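Inositol monophosphatase family protein (Staphylococcus aureus subsp. aureus MSSA476, PDB 4I3Y) probably catalyses the magnesium-dependent hydrolysis of inositol monophosphates to inositol and inorganic phosphate, a reaction inhibited by lithium. Local coordinates at residues 48-53 / 97-102; 74-79 / 92-97; 110-115 / 216-221. One frame throughout, in Å; residues are numbered along the deposited sequence.

Interaction 1: 48-53 / 97-102; sequences LVTNVD and DGTANL. With PO4 (phosphate ion), chain C.
A chi1 of -51° in Thr99 sets OG1 beside its own backbone N and CG2 anti to it; Asp53 holds its CG likewise beside the nitrogen (chi1 -52°), and the two side chains meet from opposite directions. Thr99 OG1 lies 2.7 Å from Asp53 OD2 and very close to phosphate O4, with Ile96 O a weak further partner; which oxygen receives its one proton is not settled. The Thr99 methyl CG2 comes to 3.5 Å from Asp53 OD1, a fit that suits a residue with both a hydroxyl and a methyl branch. Asp97, Gly98 and Thr99 close the Asp-Pro-Ile-Asp-Gly-Thr signature of inositol monophosphatases. Gly98 N (2.9 Å) and Thr99 N (3.0 Å) donate to phosphate O2 at the amino end of helix 99-105, an end that would favour anions. Gly98 has a positive phi, at which a CB would jam against the carbonyl O of Asp97. In the facing segment, Thr50 and Asp53 form a capping box for helix 51-67: Thr50 N donates to Asp53 OD1 (2.8 Å) from above the carboxylate plane, while Thr50 OG1 donates to the same oxygen at 2.6 Å. Leu102 brings CD2 to 3.9 Å from Val52 CB, and Ile34 packs on Leu102.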
loop_
_atom_site.group_PDB
_atom_site.type_symbol
_atom_site.label_atom_id
_atom_site.label_comp_id
_atom_site.label_asym_id
_atom_site.label_seq_id
_atom_site.Cartn_x
_atom_site.Cartn_y
_atom_site.Cartn_z
ATOM N N LEU A 48 -7.902 -5.708 17.041
ATOM C CA LEU A 48 -6.764 -5.329 17.928
ATOM C C LEU A 48 -6.821 -3.886 18.487
ATOM O O LEU A 48 -7.371 -2.995 17.848
ATOM C CB LEU A 48 -5.466 -5.490 17.152
ATOM C CG LEU A 48 -4.726 -6.810 17.221
ATOM C CD1 LEU A 48 -5.643 -7.979 17.446
ATOM C CD2 LEU A 48 -3.755 -7.027 16.059
ATOM N N VAL A 49 -6.214 -3.678 19.654
ATOM C CA VAL A 49 -5.992 -2.336 20.224
ATOM C C VAL A 49 -4.659 -2.356 20.953
ATOM O O VAL A 49 -4.301 -3.375 21.558
ATOM C CB VAL A 49 -7.170 -1.796 21.135
ATOM C CG1 VAL A 49 -7.475 -2.692 22.353
ATOM C CG2 VAL A 49 -6.842 -0.398 21.642
ATOM N N THR A 50 -3.871 -1.296 20.802
ATOM C CA THR A 50 -2.581 -1.298 21.492
ATOM C C THR A 50 -2.469 -0.109 22.443
ATOM O O THR A 50 -3.359 0.736 22.513
ATOM C CB THR A 50 -1.405 -1.207 20.500
ATOM O OG1 THR A 50 -1.367 0.105 19.914
ATOM C CG2 THR A 50 -1.531 -2.325 19.397
ATOM N N ASN A 51 -1.353 -0.069 23.149
ATOM C CA ASN A 51 -1.009 1.024 24.014
ATOM C C ASN A 51 -0.807 2.272 23.187
ATOM O O ASN A 51 -1.021 3.373 23.687
ATOM C CB ASN A 51 0.278 0.687 24.741
ATOM C CG ASN A 51 1.452 0.629 23.799
ATOM O OD1 ASN A 51 2.378 1.449 23.902
ATOM N ND2 ASN A 51 1.433 -0.317 22.858
ATOM N N VAL A 52 -0.421 2.112 21.911
ATOM C CA VAL A 52 -0.289 3.270 21.030
ATOM C C VAL A 52 -1.675 3.917 20.806
ATOM O O VAL A 52 -1.848 5.148 20.980
ATOM C CB VAL A 52 0.367 2.910 19.687
ATOM C CG1 VAL A 52 0.436 4.128 18.752
ATOM C CG2 VAL A 52 1.740 2.235 19.880
ATOM N N ASP A 53 -2.654 3.109 20.381
ATOM C CA ASP A 53 -4.025 3.610 20.232
ATOM C C ASP A 53 -4.464 4.313 21.536
ATOM O O ASP A 53 -4.943 5.441 21.500
ATOM C CB ASP A 53 -5.053 2.471 19.959
ATOM C CG ASP A 53 -4.673 1.547 18.804
ATOM O OD1 ASP A 53 -3.644 0.794 18.916
ATOM O OD2 ASP A 53 -5.433 1.574 17.778
ATOM N N ASP A 97 -5.941 4.549 13.039
ATOM C CA ASP A 97 -6.800 3.907 12.079
ATOM C C ASP A 97 -5.862 2.975 11.289
ATOM O O ASP A 97 -4.844 3.415 10.843
ATOM C CB ASP A 97 -7.534 4.883 11.180
ATOM C CG ASP A 97 -8.333 4.137 10.082
ATOM O OD1 ASP A 97 -9.172 3.300 10.477
ATOM O OD2 ASP A 97 -8.122 4.399 8.874
ATOM N N GLY A 98 -6.211 1.695 11.149
ATOM C CA GLY A 98 -5.267 0.675 10.690
ATOM C C GLY A 98 -4.368 0.081 11.782
ATOM O O GLY A 98 -3.162 -0.152 11.566
ATOM N N THR A 99 -4.950 -0.204 12.945
ATOM C CA THR A 99 -4.239 -0.888 14.034
ATOM C C THR A 99 -3.594 -2.205 13.581
ATOM O O THR A 99 -2.490 -2.530 14.006
ATOM C CB THR A 99 -5.187 -1.106 15.246
ATOM O OG1 THR A 99 -5.811 0.155 15.557
ATOM C CG2 THR A 99 -4.422 -1.545 16.452
ATOM N N ALA A 100 -4.275 -2.975 12.704
ATOM C CA ALA A 100 -3.705 -4.250 12.252
ATOM C C ALA A 100 -2.397 -3.968 11.519
ATOM O O ALA A 100 -1.413 -4.611 11.773
ATOM C CB ALA A 100 -4.706 -5.058 11.372
ATOM N N ASN A 101 -2.383 -2.949 10.641
ATOM C CA ASN A 101 -1.163 -2.582 9.924
ATOM C C ASN A 101 -0.120 -2.045 10.881
ATOM O O ASN A 101 1.064 -2.320 10.711
ATOM C CB ASN A 101 -1.448 -1.492 8.876
ATOM C CG ASN A 101 -2.132 -2.026 7.664
ATOM O OD1 ASN A 101 -2.174 -3.249 7.437
ATOM N ND2 ASN A 101 -2.710 -1.136 6.885
ATOM N N LEU A 102 -0.521 -1.237 11.857
ATOM C CA LEU A 102 0.467 -0.848 12.917
ATOM C C LEU A 102 1.173 -2.040 13.549
ATOM O O LEU A 102 2.415 -2.054 13.658
ATOM C CB LEU A 102 -0.224 0.015 14.012
ATOM C CG LEU A 102 0.576 0.253 15.305
ATOM C CD1 LEU A 102 1.859 0.951 14.981
ATOM C CD2 LEU A 102 -0.183 0.987 16.393
HETATM P P PO4 C . -8.918 0.633 13.823
HETATM O O1 PO4 C . -10.143 -0.264 14.039
HETATM O O2 PO4 C . -7.913 0.006 12.823
HETATM O O3 PO4 C . -9.480 1.923 13.276
HETATM O O4 PO4 C . -8.177 0.723 15.196
#

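Interaction 2: 74-79 / 92-97. With MG (magnesium ion), chain D; MG (magnesium ion), chain F.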
loop_
_atom_site.group_PDB
_atom_site.type_symbol
_atom_site.label_atom_id
_atom_site.label_comp_id
_atom_site.label_asym_id
_atom_site.label_seq_id
_atom_site.Cartn_x
_atom_site.Cartn_y
_atom_site.Cartn_z
ATOM N N LEU A 74 -16.056 12.053 20.560
ATOM C CA LEU A 74 -16.500 10.709 20.148
ATOM C C LEU A 74 -15.275 9.925 19.631
ATOM O O LEU A 74 -14.694 10.324 18.632
ATOM C CB LEU A 74 -17.585 10.837 19.078
ATOM C CG LEU A 74 -18.161 9.603 18.311
ATOM C CD1 LEU A 74 -18.371 8.479 19.246
ATOM C CD2 LEU A 74 -19.466 9.927 17.621
ATOM N N ALA A 75 -14.854 8.850 20.306
ATOM C CA ALA A 75 -13.596 8.192 19.926
ATOM C C ALA A 75 -13.629 6.685 20.096
ATOM O O ALA A 75 -14.322 6.130 21.017
ATOM C CB ALA A 75 -12.414 8.766 20.700
ATOM N N GLU A 76 -12.854 6.017 19.242
ATOM C CA GLU A 76 -12.839 4.577 19.236
ATOM C C GLU A 76 -12.607 3.843 20.583
ATOM O O GLU A 76 -13.351 2.911 20.949
ATOM C CB GLU A 76 -11.818 4.058 18.240
ATOM C CG GLU A 76 -11.956 2.537 18.120
ATOM C CD GLU A 76 -11.164 1.964 16.962
ATOM O OE1 GLU A 76 -11.246 0.717 16.752
ATOM O OE2 GLU A 76 -10.494 2.751 16.263
ATOM N N GLU A 77 -11.568 4.218 21.312
ATOM C CA GLU A 77 -11.175 3.389 22.434
ATOM C C GLU A 77 -11.802 3.809 23.801
ATOM O O GLU A 77 -11.169 3.717 24.809
ATOM C CB GLU A 77 -9.650 3.250 22.529
ATOM C CG GLU A 77 -8.918 3.027 21.198
ATOM C CD GLU A 77 -9.333 1.743 20.414
ATOM O OE1 GLU A 77 -10.019 0.844 21.005
ATOM O OE2 GLU A 77 -9.002 1.648 19.176
ATOM N N LYS A 78 -13.032 4.291 23.805
ATOM C CA LYS A 78 -13.720 4.599 25.060
ATOM C C LYS A 78 -15.167 4.437 24.760
ATOM O O LYS A 78 -15.519 4.333 23.602
ATOM C CB LYS A 78 -13.476 6.049 25.468
ATOM C CG LYS A 78 -14.041 7.119 24.517
ATOM C CD LYS A 78 -13.868 8.502 25.157
ATOM C CE LYS A 78 -14.488 9.601 24.384
ATOM N NZ LYS A 78 -15.968 9.584 24.439
ATOM N N SER A 79 -16.042 4.471 25.769
ATOM C CA SER A 79 -17.471 4.511 25.473
ATOM C C SER A 79 -17.889 5.920 25.066
ATOM O O SER A 79 -17.273 6.902 25.456
ATOM C CB SER A 79 -18.312 3.957 26.630
ATOM O OG SER A 79 -18.602 4.991 27.514
ATOM N N ILE A 92 -14.457 13.989 16.466
ATOM C CA ILE A 92 -14.470 12.532 16.342
ATOM C C ILE A 92 -13.032 12.067 16.113
ATOM O O ILE A 92 -12.287 12.670 15.309
ATOM C CB ILE A 92 -15.383 12.074 15.227
ATOM C CG1 ILE A 92 -16.804 12.585 15.494
ATOM C CG2 ILE A 92 -15.289 10.538 15.091
ATOM C CD1 ILE A 92 -17.857 12.021 14.537
ATOM N N MET A 93 -12.590 11.066 16.881
ATOM C CA MET A 93 -11.187 10.615 16.743
ATOM C C MET A 93 -11.005 9.122 16.564
ATOM O O MET A 93 -11.497 8.331 17.375
ATOM C CB MET A 93 -10.333 11.019 17.945
ATOM C CG MET A 93 -8.861 10.602 17.862
ATOM S SD MET A 93 -7.959 10.979 19.395
ATOM C CE MET A 93 -6.391 11.447 18.697
ATOM N N ASP A 94 -10.199 8.754 15.563
ATOM C CA ASP A 94 -9.649 7.392 15.501
ATOM C C ASP A 94 -8.153 7.488 15.872
ATOM O O ASP A 94 -7.362 8.012 15.060
ATOM C CB ASP A 94 -9.786 6.846 14.095
ATOM C CG ASP A 94 -9.596 5.358 14.055
ATOM O OD1 ASP A 94 -8.906 4.816 14.950
ATOM O OD2 ASP A 94 -10.222 4.768 13.174
ATOM N N PRO A 95 -7.767 7.041 17.097
ATOM C CA PRO A 95 -6.393 7.385 17.463
ATOM C C PRO A 95 -5.362 6.646 16.634
ATOM O O PRO A 95 -4.296 7.203 16.328
ATOM C CB PRO A 95 -6.324 7.031 18.932
ATOM C CG PRO A 95 -7.407 5.945 19.123
ATOM C CD PRO A 95 -8.513 6.384 18.207
ATOM N N ILE A 96 -5.639 5.380 16.287
ATOM C CA ILE A 96 -4.849 4.751 15.229
ATOM C C ILE A 96 -5.873 4.088 14.287
ATOM O O ILE A 96 -6.594 3.198 14.709
ATOM C CB ILE A 96 -3.877 3.675 15.751
ATOM C CG1 ILE A 96 -2.698 4.289 16.580
ATOM C CG2 ILE A 96 -3.391 2.786 14.574
ATOM C CD1 ILE A 96 -1.664 4.971 15.713
ATOM N N ASP A 97 -5.941 4.549 13.039
ATOM C CA ASP A 97 -6.800 3.907 12.079
ATOM C C ASP A 97 -5.862 2.975 11.289
ATOM O O ASP A 97 -4.844 3.415 10.843
ATOM C CB ASP A 97 -7.534 4.883 11.180
ATOM C CG ASP A 97 -8.333 4.137 10.082
ATOM O OD1 ASP A 97 -9.172 3.300 10.477
ATOM O OD2 ASP A 97 -8.122 4.399 8.874
HETATM MG MG MG D . -8.653 2.895 15.249
HETATM MG MG MG F . -9.847 -0.808 16.002
HETATM O O HOH W 1 -7.862 3.089 17.375
HETATM O O HOH W 2 -8.990 -0.675 17.900
HETATM O O HOH W 3 -11.673 -1.970 16.447
HETATM O O HOH W 4 -8.616 -2.516 15.559
#
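One magnesium ion (chain D) is gripped from both segments, by Glu76 OE2 at 2.1 Å, Asp94 OD1 at 2.0 Å and the backbone Ile96 O at 2.1 Å, with water 1 as a further ligand. Glu76 OE2 and Asp94 OD1 are only 2.9 Å apart, a spacing of two acceptors that the cation makes tolerable. Glutamate suits this place by its length: extended beyond CG, it runs alongside Asp94, their carboxylate planes 75° apart, and its other oxygen, OE1, reaches a second magnesium ion (chain F) at 2.2 Å. Glu77 binds neither metal directly; its OE2 accepts from water 1 and water 2, one ligand of each ion, making it a second-shell residue. Lys42 NZ is hydrogen-bonded to Glu76 OE1 and salt-bridged to Glu77 OE1. Behind the metals the backbones pair as parallel strands, with Met93 N donating to Leu74 O (2.8 Å) and Glu76 N to Met93 O (3.3 Å). Leu74 and Ile92 lie side by side on one face of the sheet, and Ala75 and Met93 meet through their CB atoms on the other. Pro95 turns the chain and packs its ring against Glu77 CG. Strand 72-75 is the outermost strand of the sheet within this chain; strand 89-97 is bonded on its other flank to strand 110-117, while Gln57 of helix 51-67 touches Ala75 and Trp214 of helix 213-216 touches Ile92 and Glu76.

Interaction 3: 110-115 / 216-221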
loop_
_atom_site.group_PDB
_atom_site.type_symbol
_atom_site.label_atom_id
_atom_site.label_comp_id
_atom_site.label_asym_id
_atom_site.label_seq_id
_atom_site.Cartn_x
_atom_site.Cartn_y
_atom_site.Cartn_z
ATOM N N CYS A 110 -2.773 5.590 10.289
ATOM C CA CYS A 110 -2.898 7.004 10.416
ATOM C C CYS A 110 -3.679 7.350 11.686
ATOM O O CYS A 110 -4.220 6.462 12.386
ATOM C CB CYS A 110 -3.625 7.566 9.153
ATOM S SG CYS A 110 -5.300 6.868 8.871
ATOM N N ILE A 111 -3.703 8.635 11.997
ATOM C CA ILE A 111 -4.517 9.141 13.082
ATOM C C ILE A 111 -5.608 9.972 12.395
ATOM O O ILE A 111 -5.293 10.788 11.519
ATOM C CB ILE A 111 -3.686 10.036 14.014
ATOM C CG1 ILE A 111 -2.529 9.279 14.613
ATOM C CG2 ILE A 111 -4.533 10.656 15.145
ATOM C CD1 ILE A 111 -1.619 10.195 15.435
ATOM N N ILE A 112 -6.871 9.742 12.761
ATOM C CA ILE A 112 -7.983 10.486 12.193
ATOM C C ILE A 112 -8.650 11.471 13.200
ATOM O O ILE A 112 -9.105 11.083 14.321
ATOM C CB ILE A 112 -9.057 9.561 11.553
ATOM C CG1 ILE A 112 -8.360 8.641 10.533
ATOM C CG2 ILE A 112 -10.200 10.384 10.902
ATOM C CD1 ILE A 112 -9.258 7.622 9.827
ATOM N N LEU A 113 -8.771 12.723 12.772
ATOM C CA LEU A 113 -9.495 13.725 13.620
ATOM C C LEU A 113 -10.457 14.522 12.813
ATOM O O LEU A 113 -10.129 14.910 11.684
ATOM C CB LEU A 113 -8.517 14.740 14.240
ATOM C CG LEU A 113 -7.881 14.308 15.536
ATOM C CD1 LEU A 113 -6.683 15.218 15.872
ATOM C CD2 LEU A 113 -8.893 14.233 16.702
ATOM N N ALA A 114 -11.633 14.822 13.378
ATOM C CA ALA A 114 -12.600 15.638 12.670
ATOM C C ALA A 114 -13.433 16.428 13.702
ATOM O O ALA A 114 -13.885 15.864 14.729
ATOM C CB ALA A 114 -13.511 14.785 11.780
ATOM N N TYR A 115 -13.574 17.730 13.410
ATOM C CA TYR A 115 -14.323 18.662 14.227
ATOM C C TYR A 115 -15.617 19.108 13.498
ATOM O O TYR A 115 -15.606 19.604 12.346
ATOM C CB TYR A 115 -13.449 19.874 14.562
ATOM C CG TYR A 115 -14.183 21.067 15.144
ATOM C CD1 TYR A 115 -14.831 20.975 16.388
ATOM C CD2 TYR A 115 -14.208 22.318 14.455
ATOM C CE1 TYR A 115 -15.491 22.095 16.954
ATOM C CE2 TYR A 115 -14.868 23.453 14.994
ATOM C CZ TYR A 115 -15.496 23.350 16.244
ATOM O OH TYR A 115 -16.177 24.444 16.780
ATOM N N ILE A 216 -14.355 7.075 9.338
ATOM C CA ILE A 216 -14.746 7.945 8.216
ATOM C C ILE A 216 -14.894 9.441 8.526
ATOM O O ILE A 216 -15.272 10.219 7.648
ATOM C CB ILE A 216 -16.048 7.425 7.538
ATOM C CG1 ILE A 216 -17.268 7.376 8.516
ATOM C CG2 ILE A 216 -15.792 6.010 7.000
ATOM C CD1 ILE A 216 -18.595 7.257 7.761
ATOM N N ALA A 217 -14.610 9.838 9.769
ATOM C CA ALA A 217 -15.069 11.149 10.265
ATOM C C ALA A 217 -14.419 12.316 9.514
ATOM O O ALA A 217 -15.092 13.284 9.194
ATOM C CB ALA A 217 -14.811 11.259 11.775
ATOM N N ALA A 218 -13.129 12.218 9.203
ATOM C CA ALA A 218 -12.423 13.315 8.523
ATOM C C ALA A 218 -12.790 13.446 7.048
ATOM O O ALA A 218 -12.703 14.543 6.463
ATOM C CB ALA A 218 -10.920 13.072 8.629
ATOM N N GLN A 219 -13.147 12.311 6.444
ATOM C CA GLN A 219 -13.341 12.219 5.029
ATOM C C GLN A 219 -14.498 13.096 4.493
ATOM O O GLN A 219 -14.440 13.553 3.320
ATOM C CB GLN A 219 -13.550 10.755 4.615
ATOM C CG GLN A 219 -12.305 9.872 4.712
ATOM C CD GLN A 219 -12.157 9.180 6.047
ATOM O OE1 GLN A 219 -12.224 9.826 7.122
ATOM N NE2 GLN A 219 -11.846 7.875 6.013
ATOM N N PHE A 220 -15.540 13.330 5.317
ATOM C CA PHE A 220 -16.649 14.219 4.887
ATOM C C PHE A 220 -16.145 15.518 4.349
ATOM O O PHE A 220 -16.550 15.940 3.277
ATOM C CB PHE A 220 -17.618 14.555 6.032
ATOM C CG PHE A 220 -18.475 13.381 6.487
ATOM C CD1 PHE A 220 -19.660 13.071 5.829
ATOM C CD2 PHE A 220 -18.103 12.608 7.607
ATOM C CE1 PHE A 220 -20.433 11.992 6.273
ATOM C CE2 PHE A 220 -18.860 11.546 8.028
ATOM C CZ PHE A 220 -20.027 11.220 7.341
ATOM N N LEU A 221 -15.287 16.207 5.101
ATOM C CA LEU A 221 -14.889 17.546 4.635
ATOM C C LEU A 221 -13.947 17.460 3.440
ATOM O O LEU A 221 -14.010 18.311 2.509
ATOM C CB LEU A 221 -14.284 18.346 5.812
ATOM C CG LEU A 221 -13.861 19.759 5.515
ATOM C CD1 LEU A 221 -15.072 20.516 5.035
ATOM C CD2 LEU A 221 -13.265 20.422 6.775
#
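Ala114 and Ala218 bring their backbones to a CA-CA distance of 4.8 Å, an approach that such small side chains permit. The principal bump on the 216-221 side is the methyl of Ala218. It fills a shallow hollow in the strand whose wall is Ile112 CG2, 3.6 Å from Ala218 CB, and whose floor is the backbone at Leu113, where O lies 3.7 Å from the same methyl. Ala114 CB borders the hollow more loosely, 4.4 Å from Ala218 CB. In return, Ala114 pushes its own methyl against the turning backbone: its CB is 3.4 Å from Ala217 O and 3.8 Å from Ala217 CB, and it nestles against a peptide group as much as against a side chain. Ile112 and Ala114 can act together because alternate residues of a strand face the same way, while Leu113 points to the other face, where it packs on Met93 and Tyr125.

The contact lays the chain leading into helix 219-225 on the seven-stranded sheet. The helix's other neighbours include strand 229-232 of the five-stranded sheet, whose Met230 touches Gln219 and Phe220; this part of the chain thus lies between the two sheets, in keeping with the five-layered alpha/beta build of the protein. The branching of Ile112 matters to the fit: with chi1 at -54°, CG2 stands anti to the backbone N and meets Ala218, while the longer CG1 arm is carried to the side and its CD1 packs on Asp97. Gln219 bends at chi2 (91°) and brings OE1 to 4.3 Å from Ile112 CG2, its amide NE2 being bonded to Asp215 O and Ser195 OG.

Overall arrangement
The magnesium and phosphate site joins interactions 1 and 2. Their centres are about 11 Å apart, they share Asp97, and interaction 2 nests within the loop closed by interaction 1. Phosphate O4 lies between the metals, 2.2 Å from the chain D magnesium and 2.4 Å from the chain F one, joining the helix end of 97-102 to the carboxylates of 74-79 and 92-97. Asp53 OD2 and Glu77 OE2, like-charged and not bonded, lie 3.8 Å apart. Interaction 3, about 11 Å from interaction 2 and 17 Å from interaction 1 between centres, lies farther from the metals, the Ile112 side chain being about 7 Å from one; strands 89-97 and 110-117 are neighbours, and Ile92 CG2 touches Ala217 CB at 3.4 Å.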